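Local coordinates for protein phosphatase (Thermotoga maritima, PDB 1NF2) that probably acts as a magnesium-dependent phosphatase of the haloacid dehalogenase (HAD) family, with a magnesium ion bound by acidic side chains, at residues A[210-215]-A[229-234]; A[217-222]-A[236-241]; A[5-10]-A[35-40]; A[14-19]-A[248-253]; A[26-31]-A[256-261]. All blocks are in the same frame, centred on the assembly; numbering follows the deposited sequence.

Contact 1. Residues A[210-215]-A[229-234]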
# COMPACT_ATOMS: atom_id res chain seq x y z
N VAL A 210 1.56 -17.90 1.93
CA VAL A 210 1.76 -17.42 3.29
C VAL A 210 1.78 -15.88 3.23
O VAL A 210 2.36 -15.32 2.30
CB VAL A 210 3.12 -17.86 3.88
CG1 VAL A 210 3.18 -17.52 5.37
CG2 VAL A 210 3.32 -19.33 3.67
N VAL A 211 1.16 -15.22 4.20
CA VAL A 211 1.16 -13.76 4.24
C VAL A 211 1.62 -13.28 5.61
O VAL A 211 1.23 -13.84 6.64
CB VAL A 211 -0.26 -13.15 3.96
CG1 VAL A 211 -0.71 -13.49 2.56
CG2 VAL A 211 -1.26 -13.68 4.95
N PHE A 212 2.48 -12.27 5.62
CA PHE A 212 2.98 -11.67 6.85
C PHE A 212 2.39 -10.26 6.89
O PHE A 212 2.48 -9.53 5.90
CB PHE A 212 4.51 -11.56 6.84
CG PHE A 212 5.24 -12.88 6.97
CD1 PHE A 212 5.82 -13.25 8.17
CD2 PHE A 212 5.36 -13.72 5.88
CE1 PHE A 212 6.52 -14.45 8.29
CE2 PHE A 212 6.06 -14.93 5.98
CZ PHE A 212 6.64 -15.29 7.20
N GLY A 213 1.78 -9.90 8.01
CA GLY A 213 1.20 -8.57 8.13
C GLY A 213 1.14 -8.08 9.56
O GLY A 213 1.53 -8.78 10.50
N ASP A 214 0.66 -6.85 9.72
CA ASP A 214 0.54 -6.23 11.03
C ASP A 214 -0.68 -5.31 11.06
O ASP A 214 -1.11 -4.88 12.14
CB ASP A 214 1.78 -5.39 11.31
CG ASP A 214 1.79 -4.08 10.52
OD1 ASP A 214 2.36 -3.09 11.02
OD2 ASP A 214 1.23 -4.05 9.40
N ASN A 215 -1.22 -5.04 9.87
CA ASN A 215 -2.34 -4.12 9.62
C ASN A 215 -3.79 -4.55 9.47
O ASN A 215 -4.11 -5.71 9.25
CB ASN A 215 -2.05 -3.31 8.34
CG ASN A 215 -1.31 -2.05 8.62
OD1 ASN A 215 -0.98 -1.29 7.70
ND2 ASN A 215 -1.04 -1.80 9.89
N VAL A 229 0.57 -15.15 9.32
CA VAL A 229 1.54 -14.74 10.33
C VAL A 229 1.39 -13.27 10.70
O VAL A 229 1.50 -12.40 9.85
CB VAL A 229 3.00 -14.95 9.83
CG1 VAL A 229 3.98 -14.70 10.97
CG2 VAL A 229 3.18 -16.36 9.27
N ALA A 230 1.15 -13.02 11.98
CA ALA A 230 1.01 -11.66 12.49
C ALA A 230 2.31 -11.25 13.16
O ALA A 230 2.95 -12.06 13.83
CB ALA A 230 -0.12 -11.59 13.51
N MET A 231 2.72 -10.00 12.96
CA MET A 231 3.94 -9.51 13.58
C MET A 231 3.60 -9.32 15.05
O MET A 231 2.43 -9.13 15.40
CB MET A 231 4.36 -8.18 12.93
CG MET A 231 4.73 -8.30 11.45
SD MET A 231 5.81 -9.74 11.10
CE MET A 231 6.61 -9.30 10.02
N GLU A 232 4.59 -9.39 15.93
CA GLU A 232 4.31 -9.19 17.35
C GLU A 232 3.77 -7.77 17.61
O GLU A 232 3.04 -7.53 18.56
CB GLU A 232 5.56 -9.42 18.20
CG GLU A 232 5.29 -9.18 19.69
CD GLU A 232 6.48 -9.48 20.60
OE1 GLU A 232 6.41 -9.10 21.79
OE2 GLU A 232 7.48 -10.08 20.13
N ASN A 233 4.14 -6.83 16.75
CA ASN A 233 3.69 -5.45 16.90
C ASN A 233 2.31 -5.22 16.25
O ASN A 233 1.80 -4.10 16.26
CB ASN A 233 4.72 -4.50 16.28
CG ASN A 233 5.26 -5.03 14.97
OD1 ASN A 233 5.97 -6.04 14.95
ND2 ASN A 233 4.92 -4.37 13.86
N ALA A 234 1.70 -6.28 15.71
CA ALA A 234 0.40 -6.16 15.05
C ALA A 234 -0.70 -5.76 16.02
O ALA A 234 -0.59 -6.01 17.22
CB ALA A 234 0.03 -7.48 14.39
O HOH W 1 2.49 -2.11 13.51
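Val229 lies over one face of the Phe212 ring, its CB 4.1 Å from the ring centroid in a CH-pi contact. The two side chains run side by side and point the same way; Val229 CG1, anti to the backbone N (chi1 -172°), reaches Phe212 CD1 at 3.7 Å. Three backbone bonds join the two segments: Val229 N to Val211 O, Gly213 N to Val229 O and Met231 N to Gly213 O, the last at 3.0 Å. This is the parallel pairing of a beta-alpha-beta unit in the Rossmann-like HAD core, strand 209-213 crossing through helix 216-222 to strand 227-230. Past the strand ends, Met231 CG packs on Gly213 O at 3.4 Å, and a type I turn from Met231 to Ala234 sets Ala234 CB 3.6 Å from Asp214 CA. Asp214, a magnesium-site residue, accepts a 2.7 Å hydrogen bond at OD1 from a water that also makes weak bonds to Asn233. In the next shell, Asn233 ND2 bonds Gly11 O, while Asp218 OD1 accepts from Asp214 N and Asn215 N.

Contact 2. Residues A[217-222]-A[236-241]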
# COMPACT_ATOMS: atom_id res chain seq x y z
N ASN A 217 -5.26 -3.15 7.11
CA ASN A 217 -5.11 -3.26 5.66
C ASN A 217 -4.68 -4.67 5.22
O ASN A 217 -5.11 -5.14 4.17
CB ASN A 217 -4.05 -2.27 5.16
CG ASN A 217 -4.57 -0.84 5.08
OD1 ASN A 217 -3.78 0.10 4.90
ND2 ASN A 217 -5.88 -0.66 5.18
N ASP A 218 -3.83 -5.31 6.01
CA ASP A 218 -3.31 -6.65 5.70
C ASP A 218 -4.30 -7.75 6.04
O ASP A 218 -4.27 -8.84 5.46
CB ASP A 218 -2.00 -6.90 6.46
CG ASP A 218 -0.91 -5.92 6.08
OD1 ASP A 218 -0.05 -5.63 6.94
OD2 ASP A 218 -0.90 -5.46 4.92
N LEU A 219 -5.18 -7.47 6.99
CA LEU A 219 -6.20 -8.41 7.41
C LEU A 219 -6.97 -8.94 6.18
O LEU A 219 -7.41 -10.10 6.15
CB LEU A 219 -7.14 -7.70 8.38
CG LEU A 219 -8.02 -8.46 9.36
CD1 LEU A 219 -7.19 -9.42 10.19
CD2 LEU A 219 -8.73 -7.44 10.26
N PHE A 220 -7.13 -8.09 5.18
CA PHE A 220 -7.83 -8.47 3.96
C PHE A 220 -7.08 -9.58 3.20
O PHE A 220 -7.71 -10.42 2.56
CB PHE A 220 -7.99 -7.25 3.04
CG PHE A 220 -9.02 -6.24 3.52
CD1 PHE A 220 -10.38 -6.47 3.32
CD2 PHE A 220 -8.62 -5.07 4.16
CE1 PHE A 220 -11.33 -5.53 3.75
CE2 PHE A 220 -9.55 -4.13 4.59
CZ PHE A 220 -10.92 -4.36 4.39
N MET A 221 -5.75 -9.57 3.27
CA MET A 221 -4.94 -10.59 2.59
C MET A 221 -5.05 -11.96 3.25
O MET A 221 -4.93 -12.99 2.59
CB MET A 221 -3.47 -10.17 2.53
CG MET A 221 -3.20 -8.96 1.61
SD MET A 221 -1.46 -8.66 1.22
CE MET A 221 -1.47 -8.92 -0.31
N PHE A 222 -5.27 -11.96 4.56
CA PHE A 222 -5.39 -13.19 5.33
C PHE A 222 -6.41 -14.16 4.76
O PHE A 222 -6.20 -15.37 4.75
CB PHE A 222 -5.76 -12.88 6.78
CG PHE A 222 -4.58 -12.59 7.66
CD1 PHE A 222 -4.74 -12.49 9.03
CD2 PHE A 222 -3.31 -12.42 7.12
CE1 PHE A 222 -3.66 -12.23 9.86
CE2 PHE A 222 -2.23 -12.16 7.94
CZ PHE A 222 -2.41 -12.07 9.32
N GLU A 236 -4.19 -6.05 17.97
CA GLU A 236 -4.85 -7.21 18.55
C GLU A 236 -5.70 -8.00 17.56
O GLU A 236 -5.62 -9.22 17.49
CB GLU A 236 -5.70 -6.74 19.74
CG GLU A 236 -6.23 -5.29 19.63
CD GLU A 236 -5.15 -4.22 19.86
OE1 GLU A 236 -4.51 -4.23 20.93
OE2 GLU A 236 -4.95 -3.36 18.96
N LYS A 237 -6.51 -7.29 16.78
CA LYS A 237 -7.38 -7.92 15.81
C LYS A 237 -6.62 -8.81 14.81
O LYS A 237 -7.08 -9.88 14.46
CB LYS A 237 -8.18 -6.85 15.06
CG LYS A 237 -9.40 -7.38 14.32
CD LYS A 237 -10.12 -6.29 13.55
CE LYS A 237 -11.33 -6.85 12.82
NZ LYS A 237 -11.94 -5.88 11.87
N VAL A 238 -5.46 -8.34 14.35
CA VAL A 238 -4.67 -9.10 13.39
C VAL A 238 -4.08 -10.37 13.99
O VAL A 238 -4.08 -11.43 13.34
CB VAL A 238 -3.52 -8.23 12.81
CG1 VAL A 238 -2.46 -9.12 12.13
CG2 VAL A 238 -4.10 -7.27 11.78
N LYS A 239 -3.61 -10.28 15.22
CA LYS A 239 -3.03 -11.45 15.88
C LYS A 239 -4.07 -12.54 16.08
O LYS A 239 -3.78 -13.73 15.90
CB LYS A 239 -2.43 -11.05 17.22
CG LYS A 239 -1.31 -10.04 17.07
CD LYS A 239 -0.35 -10.07 18.24
CE LYS A 239 -0.44 -8.80 19.06
NZ LYS A 239 0.81 -8.59 19.84
N GLU A 240 -5.29 -12.13 16.43
CA GLU A 240 -6.37 -13.08 16.67
C GLU A 240 -6.85 -13.76 15.40
O GLU A 240 -7.51 -14.80 15.47
CB GLU A 240 -7.54 -12.36 17.36
CG GLU A 240 -7.15 -11.74 18.69
CD GLU A 240 -8.30 -11.02 19.36
OE1 GLU A 240 -8.93 -10.16 18.70
OE2 GLU A 240 -8.57 -11.29 20.54
N ALA A 241 -6.52 -13.20 14.25
CA ALA A 241 -6.93 -13.79 12.98
C ALA A 241 -5.78 -14.57 12.35
O ALA A 241 -5.97 -15.26 11.35
CB ALA A 241 -7.39 -12.70 12.02
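Leu219 and Phe222 of helix 216-222 pack against Val238 and Ala241 of helix 236-241, two neighbouring helices on one side of the HAD alpha/beta core. Their short axes run almost parallel, 12° apart, with a closest approach of 10.1 Å. No hydrogen bond joins the segments, and the interface is mostly apolar. Leu219 CG stands anti to the backbone N (chi1 -159°), and its two methyls part company: CD1 meets Ala241 CB at 3.8 Å and also Val238 CG2, whereas CD2 rests on the extended aliphatic chain of Lys237, 3.7 Å from CE, the two side chains crossing at about a right angle. Lys237 NZ forms a salt bridge with Glu216. Asp218, a magnesium ligand in a structure of this protein though not bound to the ion here, pairs through OD2 with Lys191 NZ. The Phe222 and Val238 side chains also cross at about a right angle, Phe222 CE1 lying 4.0 Å from Val238 CG1. The ring edge meets a backbone oxygen in plane: Phe222 CE1 is 3.6 Å from Val238 O.

Contact 3. Residues A[5-10]-A[35-40]. With MG (magnesium ion), chain F.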
# COMPACT_ATOMS: atom_id res chain seq x y z
N PHE A 5 5.10 -16.36 -1.08
CA PHE A 5 5.33 -15.62 0.15
C PHE A 5 4.99 -14.13 0.02
O PHE A 5 5.67 -13.39 -0.68
CB PHE A 5 6.80 -15.83 0.54
CG PHE A 5 7.18 -17.29 0.67
CD1 PHE A 5 6.91 -18.00 1.84
CD2 PHE A 5 7.75 -17.97 -0.41
CE1 PHE A 5 7.18 -19.37 1.93
CE2 PHE A 5 8.02 -19.34 -0.33
CZ PHE A 5 7.73 -20.04 0.84
N VAL A 6 3.94 -13.71 0.70
CA VAL A 6 3.50 -12.31 0.64
C VAL A 6 3.91 -11.52 1.88
O VAL A 6 3.64 -11.93 3.00
CB VAL A 6 1.96 -12.25 0.46
CG1 VAL A 6 1.51 -10.80 0.27
CG2 VAL A 6 1.56 -13.10 -0.76
N PHE A 7 4.55 -10.38 1.67
CA PHE A 7 5.03 -9.56 2.78
C PHE A 7 4.58 -8.11 2.73
O PHE A 7 4.75 -7.43 1.71
CB PHE A 7 6.56 -9.54 2.80
CG PHE A 7 7.22 -10.88 2.77
CD1 PHE A 7 7.37 -11.62 3.94
CD2 PHE A 7 7.72 -11.40 1.58
CE1 PHE A 7 8.03 -12.86 3.93
CE2 PHE A 7 8.38 -12.64 1.56
CZ PHE A 7 8.53 -13.37 2.74
N ASP A 8 4.01 -7.61 3.82
CA ASP A 8 3.66 -6.19 3.87
C ASP A 8 5.04 -5.59 4.15
O ASP A 8 5.94 -6.29 4.63
CB ASP A 8 2.71 -5.90 5.04
CG ASP A 8 2.23 -4.45 5.07
OD1 ASP A 8 1.40 -4.11 5.94
OD2 ASP A 8 2.68 -3.64 4.24
N LEU A 9 5.23 -4.31 3.84
CA LEU A 9 6.51 -3.65 4.08
C LEU A 9 6.55 -3.02 5.47
O LEU A 9 7.12 -3.59 6.40
CB LEU A 9 6.78 -2.59 3.01
CG LEU A 9 7.82 -2.92 1.94
CD1 LEU A 9 7.67 -4.36 1.48
CD2 LEU A 9 7.66 -1.98 0.76
N ASP A 10 5.93 -1.85 5.61
CA ASP A 10 5.89 -1.15 6.90
C ASP A 10 5.37 -2.04 8.02
O ASP A 10 4.45 -2.84 7.81
CB ASP A 10 5.01 0.11 6.78
CG ASP A 10 5.66 1.20 5.93
OD1 ASP A 10 6.48 1.97 6.47
OD2 ASP A 10 5.36 1.27 4.73
N CYS A 35 11.03 -19.99 -6.12
CA CYS A 35 9.73 -19.62 -5.54
C CYS A 35 9.28 -18.16 -5.77
O CYS A 35 10.07 -17.30 -6.13
CB CYS A 35 9.70 -19.95 -4.04
SG CYS A 35 9.44 -21.72 -3.67
N TYR A 36 7.99 -17.91 -5.52
CA TYR A 36 7.42 -16.58 -5.72
C TYR A 36 7.34 -15.69 -4.48
O TYR A 36 6.78 -16.08 -3.46
CB TYR A 36 6.00 -16.71 -6.29
CG TYR A 36 5.95 -17.29 -7.68
CD1 TYR A 36 6.19 -16.49 -8.80
CD2 TYR A 36 5.66 -18.64 -7.88
CE1 TYR A 36 6.13 -17.02 -10.08
CE2 TYR A 36 5.60 -19.18 -9.16
CZ TYR A 36 5.83 -18.36 -10.25
OH TYR A 36 5.77 -18.87 -11.53
N VAL A 37 7.88 -14.49 -4.60
CA VAL A 37 7.85 -13.53 -3.51
C VAL A 37 7.00 -12.32 -3.92
O VAL A 37 7.14 -11.80 -5.03
CB VAL A 37 9.28 -13.07 -3.15
CG1 VAL A 37 9.24 -11.97 -2.10
CG2 VAL A 37 10.07 -14.27 -2.62
N VAL A 38 6.10 -11.89 -3.02
CA VAL A 38 5.20 -10.76 -3.29
C VAL A 38 5.26 -9.68 -2.20
O VAL A 38 5.19 -9.97 -1.02
CB VAL A 38 3.73 -11.23 -3.41
CG1 VAL A 38 2.80 -10.05 -3.72
CG2 VAL A 38 3.61 -12.30 -4.49
N PHE A 39 5.40 -8.42 -2.63
CA PHE A 39 5.44 -7.30 -1.70
C PHE A 39 4.12 -6.53 -1.83
O PHE A 39 3.69 -6.19 -2.93
CB PHE A 39 6.61 -6.38 -2.03
CG PHE A 39 7.96 -7.01 -1.80
CD1 PHE A 39 8.49 -7.93 -2.69
CD2 PHE A 39 8.70 -6.70 -0.66
CE1 PHE A 39 9.72 -8.53 -2.46
CE2 PHE A 39 9.94 -7.30 -0.42
CZ PHE A 39 10.45 -8.22 -1.31
N ALA A 40 3.47 -6.26 -0.70
CA ALA A 40 2.20 -5.55 -0.70
C ALA A 40 2.26 -4.36 0.24
O ALA A 40 2.38 -4.52 1.45
CB ALA A 40 1.08 -6.50 -0.28
MG MG F . 1.92 -2.22 7.50
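Asp8 OD2 sits 2.9 Å from Ala40 O across the two segments, and both are acceptors; Lys191 NZ, which salt-bridges OD2 and bonds weakly to Ala40 O, probably offsets this repulsion. Asp8 OD1 binds the magnesium ion at 2.5 Å. An anti chi1 (-176°) sets Asp8 CG beside its own carbonyl carbon, with the carboxylate between the ion and Ala40 O. Four hydrogen bonds pair the backbones: Phe5 N to Tyr36 O, Val38 N to Phe5 O, Phe7 N to Val38 O at 2.8 Å, and Ala40 N to Phe7 O. They join strands 4-8 and 36-40, parallel neighbours in the central sheet of the Rossmann-like HAD core, where Asp8 and Asp10 belong to the DxD motif typical of the family. On the face of Phe5 and Phe7, Val37 CG1 lies in plane at the Phe7 edge, 3.8 Å from CE2, and Leu9 CD1 meets the Phe39 edge. On the reverse face, Val6 CG2 lies 3.9 Å from Val38 CB. At the N-terminal end of the pairing, Phe5 CE2 approaches CB of Cys35, which is disulfide-bonded to Cys265.

Contact 4. Residues A[14-19]-A[248-253]; sequences LNDNLE and TNNDSG
Asn15 and Asp16 face Asn249 and Asn250 where two loops of the HAD core meet, one between helices 9-13 and 22-31, the other leading from strand 244-245 into helix 253-258. A type I turn from Asn15 to Leu18 shapes the first loop, closed by Leu18 N to Asn15 O; Asn15 N also bonds Glu19 O. The backbones come together at Asn15 and Asn250, their CA atoms 4.5 Å apart, and Asn15 CB touches Asn249 O at 3.3 Å. Asn249 points its CB toward the first loop, and its CG is wedged between the backbone N and the carbonyl carbon (chi1 67°); the amide group lies by Leu14 O. Asn250 differs: its CG is anti to the carbonyl carbon (chi1 -73°), and the Asn250 and Asp16 side chains cross at about a right angle, the carboxylate and amide planes 85° apart. The second loop is folded on itself by Thr248 O, which accepts from Asp251 N and Gly253 N on opposite faces of its plane. Where the loops come closest in backbone, Asn15 CA lies 3.4 Å from Asn249 O in a CA-H...O contact.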
# COMPACT_ATOMS: atom_id res chain seq x y z
N LEU A 14 9.93 -4.26 6.93
CA LEU A 14 10.74 -3.09 7.25
C LEU A 14 10.69 -2.83 8.74
O LEU A 14 9.64 -2.95 9.36
CB LEU A 14 10.22 -1.84 6.53
CG LEU A 14 10.17 -1.85 5.00
CD1 LEU A 14 9.55 -0.54 4.52
CD2 LEU A 14 11.57 -2.03 4.43
N ASN A 15 11.83 -2.49 9.34
CA ASN A 15 11.83 -2.20 10.76
C ASN A 15 11.35 -0.77 10.94
O ASN A 15 11.02 -0.10 9.95
CB ASN A 15 13.22 -2.43 11.39
CG ASN A 15 14.30 -1.49 10.84
OD1 ASN A 15 15.50 -1.78 10.97
ND2 ASN A 15 13.90 -0.38 10.23
N ASP A 16 11.29 -0.30 12.18
CA ASP A 16 10.83 1.06 12.43
C ASP A 16 11.68 2.15 11.77
O ASP A 16 11.24 3.30 11.68
CB ASP A 16 10.74 1.30 13.94
CG ASP A 16 9.53 0.60 14.56
OD1 ASP A 16 8.67 0.12 13.80
OD2 ASP A 16 9.45 0.54 15.81
N ASN A 17 12.87 1.80 11.30
CA ASN A 17 13.72 2.78 10.63
C ASN A 17 13.60 2.60 9.13
O ASN A 17 14.42 3.11 8.36
CB ASN A 17 15.18 2.62 11.06
CG ASN A 17 15.38 2.87 12.54
OD1 ASN A 17 14.85 3.83 13.10
ND2 ASN A 17 16.17 2.01 13.19
N LEU A 18 12.56 1.88 8.72
CA LEU A 18 12.27 1.61 7.31
C LEU A 18 13.35 0.84 6.56
O LEU A 18 13.52 1.00 5.36
CB LEU A 18 11.97 2.92 6.57
CG LEU A 18 10.76 3.72 7.06
CD1 LEU A 18 10.46 4.83 6.05
CD2 LEU A 18 9.54 2.81 7.22
N GLU A 19 14.09 -0.00 7.28
CA GLU A 19 15.13 -0.80 6.64
C GLU A 19 14.84 -2.29 6.83
O GLU A 19 14.07 -2.67 7.72
CB GLU A 19 16.50 -0.43 7.22
CG GLU A 19 16.59 -0.58 8.73
CD GLU A 19 17.71 0.25 9.34
OE1 GLU A 19 17.95 0.12 10.57
OE2 GLU A 19 18.35 1.03 8.60
N THR A 248 8.85 -9.18 16.48
CA THR A 248 8.59 -7.83 16.04
C THR A 248 9.30 -7.53 14.71
O THR A 248 10.21 -8.25 14.31
CB THR A 248 9.05 -6.86 17.16
OG1 THR A 248 7.93 -6.13 17.65
CG2 THR A 248 10.14 -5.94 16.68
N ASN A 249 8.89 -6.46 14.04
CA ASN A 249 9.50 -6.09 12.77
C ASN A 249 10.87 -5.44 12.98
O ASN A 249 11.66 -5.31 12.05
CB ASN A 249 8.59 -5.14 11.98
CG ASN A 249 8.42 -3.78 12.65
OD1 ASN A 249 8.54 -2.73 12.00
ND2 ASN A 249 8.13 -3.80 13.94
N ASN A 250 11.15 -5.05 14.22
CA ASN A 250 12.43 -4.42 14.57
C ASN A 250 13.48 -5.49 14.77
O ASN A 250 14.68 -5.23 14.73
CB ASN A 250 12.28 -3.60 15.84
CG ASN A 250 11.51 -2.33 15.60
OD1 ASN A 250 10.73 -1.88 16.44
ND2 ASN A 250 11.74 -1.72 14.44
N ASP A 251 13.02 -6.71 15.00
CA ASP A 251 13.93 -7.82 15.13
C ASP A 251 13.88 -8.31 13.69
O ASP A 251 13.92 -7.52 12.75
CB ASP A 251 13.37 -8.88 16.07
CG ASP A 251 12.90 -8.29 17.38
OD1 ASP A 251 13.72 -7.65 18.07
OD2 ASP A 251 11.71 -8.48 17.72
N SER A 252 13.76 -9.61 13.52
CA SER A 252 13.65 -10.16 12.19
C SER A 252 12.53 -11.16 12.36
O SER A 252 12.71 -12.36 12.17
CB SER A 252 14.96 -10.83 11.76
OG SER A 252 15.97 -9.86 11.58
N GLY A 253 11.38 -10.62 12.78
CA GLY A 253 10.21 -11.43 13.02
C GLY A 253 9.88 -12.31 11.83
O GLY A 253 9.45 -13.45 12.00

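Contact 5. Residues A[26-31]-A[256-261]. With SO4 (sulfate ion), chain E.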
# COMPACT_ATOMS: atom_id res chain seq x y z
N ARG A 26 18.56 -11.97 3.36
CA ARG A 26 19.11 -13.24 2.90
C ARG A 26 18.08 -14.36 2.77
O ARG A 26 18.14 -15.16 1.83
CB ARG A 26 20.26 -13.69 3.81
CG ARG A 26 21.60 -13.08 3.41
CD ARG A 26 22.75 -13.73 4.15
NE ARG A 26 23.18 -12.97 5.32
CZ ARG A 26 24.13 -12.04 5.29
NH1 ARG A 26 24.77 -11.76 4.16
NH2 ARG A 26 24.45 -11.39 6.40
N ASN A 27 17.12 -14.43 3.68
CA ASN A 27 16.10 -15.47 3.60
C ASN A 27 15.20 -15.26 2.39
O ASN A 27 14.79 -16.23 1.75
CB ASN A 27 15.27 -15.52 4.88
CG ASN A 27 15.97 -16.27 5.98
OD1 ASN A 27 16.40 -17.41 5.79
ND2 ASN A 27 16.08 -15.66 7.16
N ILE A 28 14.89 -14.01 2.08
CA ILE A 28 14.05 -13.72 0.92
C ILE A 28 14.82 -14.13 -0.33
O ILE A 28 14.27 -14.79 -1.22
CB ILE A 28 13.70 -12.22 0.81
CG1 ILE A 28 12.99 -11.75 2.09
CG2 ILE A 28 12.81 -11.99 -0.40
CD1 ILE A 28 11.72 -12.49 2.43
N GLU A 29 16.10 -13.74 -0.40
CA GLU A 29 16.96 -14.09 -1.54
C GLU A 29 16.92 -15.59 -1.82
O GLU A 29 16.79 -16.01 -2.96
CB GLU A 29 18.41 -13.67 -1.25
CG GLU A 29 18.79 -12.31 -1.79
CD GLU A 29 18.84 -12.28 -3.31
OE1 GLU A 29 19.07 -11.19 -3.88
OE2 GLU A 29 18.66 -13.35 -3.93
N LYS A 30 17.03 -16.39 -0.77
CA LYS A 30 17.00 -17.84 -0.93
C LYS A 30 15.66 -18.33 -1.49
O LYS A 30 15.62 -19.22 -2.36
CB LYS A 30 17.30 -18.52 0.41
CG LYS A 30 18.72 -18.29 0.90
CD LYS A 30 18.90 -18.74 2.34
CE LYS A 30 18.53 -20.20 2.51
NZ LYS A 30 18.63 -20.63 3.94
N LEU A 31 14.56 -17.76 -1.01
CA LEU A 31 13.23 -18.15 -1.49
C LEU A 31 13.01 -17.74 -2.94
O LEU A 31 12.48 -18.52 -3.73
CB LEU A 31 12.14 -17.51 -0.64
CG LEU A 31 11.87 -18.05 0.77
CD1 LEU A 31 10.74 -17.24 1.40
CD2 LEU A 31 11.50 -19.52 0.68
N TYR A 256 12.32 -15.33 11.64
CA TYR A 256 12.04 -16.24 12.73
C TYR A 256 11.03 -17.33 12.39
O TYR A 256 11.18 -18.48 12.81
CB TYR A 256 11.59 -15.45 13.95
CG TYR A 256 11.60 -16.24 15.24
CD1 TYR A 256 10.48 -16.96 15.65
CD2 TYR A 256 12.73 -16.26 16.06
CE1 TYR A 256 10.49 -17.69 16.84
CE2 TYR A 256 12.75 -16.98 17.25
CZ TYR A 256 11.63 -17.69 17.64
OH TYR A 256 11.64 -18.42 18.81
N VAL A 257 10.00 -16.99 11.62
CA VAL A 257 8.98 -17.96 11.23
C VAL A 257 9.28 -18.50 9.83
O VAL A 257 9.08 -19.69 9.55
CB VAL A 257 7.56 -17.33 11.23
CG1 VAL A 257 6.59 -18.22 10.44
CG2 VAL A 257 7.07 -17.17 12.65
N LEU A 258 9.78 -17.62 8.97
CA LEU A 258 10.09 -17.99 7.60
C LEU A 258 11.04 -19.19 7.53
O LEU A 258 10.87 -20.07 6.68
CB LEU A 258 10.70 -16.79 6.89
CG LEU A 258 10.89 -16.87 5.38
CD1 LEU A 258 9.58 -17.26 4.69
CD2 LEU A 258 11.38 -15.51 4.89
N GLU A 259 12.01 -19.24 8.42
CA GLU A 259 12.97 -20.34 8.42
C GLU A 259 12.38 -21.68 8.85
O GLU A 259 12.98 -22.72 8.58
CB GLU A 259 14.16 -20.01 9.33
CG GLU A 259 14.81 -18.68 9.03
CD GLU A 259 16.05 -18.44 9.86
OE1 GLU A 259 16.02 -18.75 11.07
OE2 GLU A 259 17.05 -17.94 9.30
N ARG A 260 11.23 -21.67 9.50
CA ARG A 260 10.62 -22.92 9.97
C ARG A 260 9.47 -23.45 9.10
O ARG A 260 9.03 -24.60 9.28
CB ARG A 260 10.12 -22.76 11.41
CG ARG A 260 11.13 -22.17 12.41
CD ARG A 260 12.55 -22.77 12.28
NE ARG A 260 12.60 -24.23 12.35
CZ ARG A 260 13.72 -24.94 12.28
NH1 ARG A 260 14.89 -24.33 12.13
NH2 ARG A 260 13.68 -26.27 12.34
N ILE A 261 8.98 -22.64 8.17
CA ILE A 261 7.86 -23.06 7.33
C ILE A 261 8.20 -24.09 6.26
O ILE A 261 9.25 -24.00 5.62
CB ILE A 261 7.17 -21.82 6.67
CG1 ILE A 261 6.43 -22.24 5.41
CG2 ILE A 261 8.20 -20.75 6.37
CD1 ILE A 261 5.78 -21.09 4.71
S SO4 E . 25.62 -12.48 0.89
O1 SO4 E . 25.78 -12.76 -0.55
O2 SO4 E . 25.24 -11.07 1.06
O3 SO4 E . 24.58 -13.35 1.46
O4 SO4 E . 26.90 -12.72 1.59
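Asn27 on helix 22-31 stands across from Glu259 in segment 256-261, their CA atoms 7.5 Å apart at the nearest backbone approach. From this separation the side chains bridge the gap at two levels. In the buried layer Leu258 does most of the touching. Its CG is anti to the backbone N (chi1 -169°); CD1 meets Leu31 CD1 tip to tip at 3.5 Å, tighter than usual van der Waals contact, while CD2 lies 3.9 Å from both Ile28 CD1 and Asn27 CB. Ile28 and Leu258 cross at about a right angle. At the exposed end of the contact Asn27 ND2 donates to Glu259 OE2 at 3.3 Å, with an N-H...O angle of 155°; the oxygen is near the amide plane of Asn27 but is approached from above the carboxylate plane, the two planes being 90° apart. The same ND2 also bonds Ser255 OG. Phe5 of strand 4-8 touches both Leu31 and Leu258, so the two helices pack on one face of the HAD central sheet. A long bond from a neutral amide, met from above the carboxylate plane, suggests that the polar pair adds modestly to a junction held mainly by close methyl packing.

Contacts 1 to 3 illustrate how a HAD core gathers acidic residues from separate chain segments. Contacts 1 and 3 continue one sheet: strands 4-8 and 209-213 are neighbours, Phe212 N reaching Val6 O at 2.9 Å, and their ends bring Asp214 together with Asp8 and Asp10 at the magnesium ion. Contact 2 lies on one side, with Met221 CE 3.5 Å from Ala40 CB; its Asp218 comes close to the site but does not coordinate the modelled ion. Contact 5 packs on the opposite face, Ile28 CD1 meeting Phe7 CZ at 3.3 Å; its centre is 21 Å from that of contact 2. Contact 4 borders the metal end: Asn249 N bonds Asn233 OD1 of contact 1 at 3.1 Å, and the Asn249 side chain lies about 8 Å from the ion.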